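Fatty acid-binding protein 2 (Manduca sexta, PDB 1MDC) binds a single long-chain fatty acid inside its beta-barrel and serves as a cytoplasmic lipid carrier. Local coordinates at residues V86-V94 against A102-G110. Residues are numbered along the deposited sequence; the frame is centred on the assembly and turned at random.
With SO4 (sulfate ion), chain B.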
loop_
_atom_site.group_PDB
_atom_site.type_symbol
_atom_site.label_atom_id
_atom_site.label_comp_id
_atom_site.label_asym_id
_atom_site.label_seq_id
_atom_site.Cartn_x
_atom_site.Cartn_y
_atom_site.Cartn_z
ATOM N N VAL A 86 12.161 -2.273 4.644
ATOM C CA VAL A 86 12.012 -1.253 5.695
ATOM C C VAL A 86 13.398 -0.614 5.835
ATOM O O VAL A 86 14.369 -1.335 6.129
ATOM C CB VAL A 86 11.541 -1.858 6.991
ATOM C CG1 VAL A 86 11.338 -0.693 7.921
ATOM C CG2 VAL A 86 10.175 -2.496 6.735
ATOM N N ASP A 87 13.517 0.706 5.586
ATOM C CA ASP A 87 14.818 1.374 5.653
ATOM C C ASP A 87 14.585 2.727 6.227
ATOM O O ASP A 87 14.339 3.711 5.533
ATOM C CB ASP A 87 15.476 1.393 4.227
ATOM C CG ASP A 87 16.908 1.889 4.025
ATOM O OD1 ASP A 87 17.484 2.382 5.072
ATOM O OD2 ASP A 87 17.483 1.866 2.977
ATOM N N GLY A 88 14.638 2.735 7.531
ATOM C CA GLY A 88 14.418 3.968 8.253
ATOM C C GLY A 88 12.963 4.472 8.113
ATOM O O GLY A 88 11.999 3.813 8.475
ATOM N N ASN A 89 12.814 5.680 7.585
ATOM C CA ASN A 89 11.499 6.273 7.413
ATOM C C ASN A 89 10.899 5.923 6.037
ATOM O O ASN A 89 9.825 6.394 5.711
ATOM C CB ASN A 89 11.510 7.818 7.516
ATOM C CG ASN A 89 12.491 8.307 6.447
ATOM O OD1 ASN A 89 13.718 8.307 6.690
ATOM N ND2 ASN A 89 12.005 8.665 5.262
ATOM N N VAL A 90 11.581 5.116 5.241
ATOM C CA VAL A 90 11.059 4.748 3.923
ATOM C C VAL A 90 10.739 3.262 3.878
ATOM O O VAL A 90 11.639 2.453 4.100
ATOM C CB VAL A 90 12.100 4.979 2.768
ATOM C CG1 VAL A 90 11.465 4.625 1.408
ATOM C CG2 VAL A 90 12.467 6.431 2.744
ATOM N N VAL A 91 9.485 2.901 3.590
ATOM C CA VAL A 91 9.085 1.504 3.498
ATOM C C VAL A 91 8.703 1.300 2.023
ATOM O O VAL A 91 7.856 2.047 1.552
ATOM C CB VAL A 91 7.834 1.319 4.372
ATOM C CG1 VAL A 91 7.379 -0.144 4.225
ATOM C CG2 VAL A 91 8.270 1.529 5.843
ATOM N N THR A 92 9.314 0.351 1.298
ATOM C CA THR A 92 8.980 0.153 -0.105
ATOM C C THR A 92 8.328 -1.179 -0.239
ATOM O O THR A 92 8.864 -2.167 0.218
ATOM C CB THR A 92 10.275 0.115 -0.912
ATOM O OG1 THR A 92 10.949 1.350 -0.717
ATOM C CG2 THR A 92 10.020 0.005 -2.398
ATOM N N HIS A 93 7.172 -1.202 -0.851
ATOM C CA HIS A 93 6.471 -2.454 -1.035
ATOM C C HIS A 93 6.450 -2.765 -2.502
ATOM O O HIS A 93 5.877 -1.972 -3.240
ATOM C CB HIS A 93 5.021 -2.165 -0.636
ATOM C CG HIS A 93 4.081 -3.313 -0.572
ATOM N ND1 HIS A 93 2.709 -3.151 -0.115
ATOM C CD2 HIS A 93 4.288 -4.587 -0.902
ATOM C CE1 HIS A 93 2.193 -4.370 -0.162
ATOM N NE2 HIS A 93 3.057 -5.244 -0.638
ATOM N N VAL A 94 7.076 -3.868 -2.912
ATOM C CA VAL A 94 7.098 -4.234 -4.312
ATOM C C VAL A 94 6.080 -5.329 -4.453
ATOM O O VAL A 94 6.104 -6.244 -3.630
ATOM C CB VAL A 94 8.441 -4.753 -4.805
ATOM C CG1 VAL A 94 8.385 -5.132 -6.314
ATOM C CG2 VAL A 94 9.540 -3.766 -4.457
ATOM N N ALA A 102 4.265 -3.601 -9.408
ATOM C CA ALA A 102 3.996 -2.240 -9.014
ATOM C C ALA A 102 4.868 -1.963 -7.794
ATOM O O ALA A 102 5.242 -2.903 -7.059
ATOM C CB ALA A 102 2.556 -2.017 -8.624
ATOM N N THR A 103 5.185 -0.676 -7.581
ATOM C CA THR A 103 6.011 -0.252 -6.454
ATOM C C THR A 103 5.259 0.792 -5.667
ATOM O O THR A 103 4.746 1.746 -6.219
ATOM C CB THR A 103 7.353 0.354 -6.987
ATOM O OG1 THR A 103 8.065 -0.709 -7.567
ATOM C CG2 THR A 103 8.198 0.886 -5.855
ATOM N N PHE A 104 5.162 0.615 -4.371
ATOM C CA PHE A 104 4.477 1.585 -3.538
ATOM C C PHE A 104 5.560 2.083 -2.573
ATOM O O PHE A 104 5.976 1.328 -1.695
ATOM C CB PHE A 104 3.344 0.985 -2.697
ATOM C CG PHE A 104 2.371 0.173 -3.534
ATOM C CD1 PHE A 104 1.441 0.764 -4.317
ATOM C CD2 PHE A 104 2.420 -1.238 -3.455
ATOM C CE1 PHE A 104 0.545 -0.030 -5.075
ATOM C CE2 PHE A 104 1.543 -2.029 -4.179
ATOM C CZ PHE A 104 0.617 -1.407 -5.003
ATOM N N LYS A 105 6.047 3.319 -2.768
ATOM C CA LYS A 105 7.101 3.924 -1.937
ATOM C C LYS A 105 6.419 4.721 -0.818
ATOM O O LYS A 105 5.741 5.722 -1.087
ATOM C CB LYS A 105 8.094 4.717 -2.814
ATOM C CG LYS A 105 9.383 5.197 -2.079
ATOM C CD LYS A 105 10.224 6.110 -3.001
ATOM C CE LYS A 105 11.142 7.222 -2.431
ATOM N NZ LYS A 105 12.509 7.200 -2.987
ATOM N N LYS A 106 6.567 4.249 0.433
ATOM C CA LYS A 106 5.918 4.917 1.558
ATOM C C LYS A 106 6.919 5.724 2.357
ATOM O O LYS A 106 7.802 5.163 2.961
ATOM C CB LYS A 106 5.322 3.839 2.431
ATOM C CG LYS A 106 4.522 2.837 1.617
ATOM C CD LYS A 106 3.815 1.684 2.380
ATOM C CE LYS A 106 2.845 2.073 3.466
ATOM N NZ LYS A 106 2.317 0.873 4.182
ATOM N N GLU A 107 6.778 7.034 2.340
ATOM C CA GLU A 107 7.689 7.900 3.056
ATOM C C GLU A 107 7.026 8.567 4.236
ATOM O O GLU A 107 6.074 9.316 4.074
ATOM C CB GLU A 107 8.271 8.956 2.092
ATOM C CG GLU A 107 9.179 8.369 0.982
ATOM C CD GLU A 107 9.625 9.456 0.029
ATOM O OE1 GLU A 107 8.894 9.932 -0.819
ATOM O OE2 GLU A 107 10.826 9.899 0.244
ATOM N N TYR A 108 7.523 8.303 5.447
ATOM C CA TYR A 108 6.936 8.915 6.631
ATOM C C TYR A 108 7.753 10.108 7.113
ATOM O O TYR A 108 8.963 10.045 7.128
ATOM C CB TYR A 108 6.993 7.889 7.756
ATOM C CG TYR A 108 6.086 6.654 7.560
ATOM C CD1 TYR A 108 6.580 5.528 6.873
ATOM C CD2 TYR A 108 4.796 6.639 8.078
ATOM C CE1 TYR A 108 5.780 4.398 6.697
ATOM C CE2 TYR A 108 3.981 5.510 7.918
ATOM C CZ TYR A 108 4.497 4.398 7.237
ATOM O OH TYR A 108 3.701 3.264 7.074
ATOM N N ASN A 109 7.076 11.179 7.487
ATOM C CA ASN A 109 7.677 12.409 7.965
ATOM C C ASN A 109 6.700 13.006 8.949
ATOM O O ASN A 109 5.744 13.695 8.605
ATOM C CB ASN A 109 8.126 13.381 6.832
ATOM C CG ASN A 109 8.485 14.811 7.359
ATOM O OD1 ASN A 109 9.158 15.011 8.427
ATOM N ND2 ASN A 109 7.992 15.812 6.625
ATOM N N GLY A 110 6.941 12.714 10.205
ATOM C CA GLY A 110 6.060 13.225 11.208
ATOM C C GLY A 110 4.707 12.601 11.002
ATOM O O GLY A 110 4.584 11.391 10.745
HETATM S S SO4 B . 0.832 -1.093 1.952
HETATM O O1 SO4 B . 1.968 -1.457 2.807
HETATM O O2 SO4 B . 0.255 0.154 2.408
HETATM O O3 SO4 B . 1.266 -0.880 0.564
HETATM O O4 SO4 B . -0.196 -2.171 2.024
#
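His93 and Phe104 sit side by side as a hydrogen-bonded antiparallel pair in the hairpin of strands 90-97 and 100-109, two neighbouring staves of the fatty-acid-binding barrel. Their rings meet obliquely, planes at 59°, with Phe104 CD2 3.9 Å from His93 ND1. Val91 and Lys106 form the next hydrogen-bonded pair on this inward face, and Val91 CG2 then reaches the ring edge of Tyr108 at CE1, 3.9 Å away. Beyond them the ladder ends where Tyr108 N gives an almost straight bond (178°) to Asn89 O, inside the type II' turn from Asp87 to Val90.

The outward face, the solvent side, is looser. Val90 CG1 only grazes Lys105 CG at 4.1 Å, while Thr92 and Thr103 meet through their CG2 methyls, turned anti to each backbone N; Lys105 is exposed here and Glu107 partly so.

Inside, polar groups converge on a sulfate, probably from the crystallisation liquor. His93 ND1 donates to its O3 at 2.8 Å in the ring plane, and Lys106, bent at chi3 (57°), brings NZ to O1 (2.7 Å) and O2. His93 NE2 is hydrogen-bonded to Ser82 OG, Tyr84 OH also binds the anion, and NZ has a further partner in Gln40, a hexadecanoate-binding residue. A methionine in place of Lys106 would probably leave the sulfate without its cationic mate and Gln40 OE1 without this donor. Lys106 also touches the bound palmitate; an ammonium and an imidazole N-H gathered in this part of the barrel interior are consistent with a site for an anionic group.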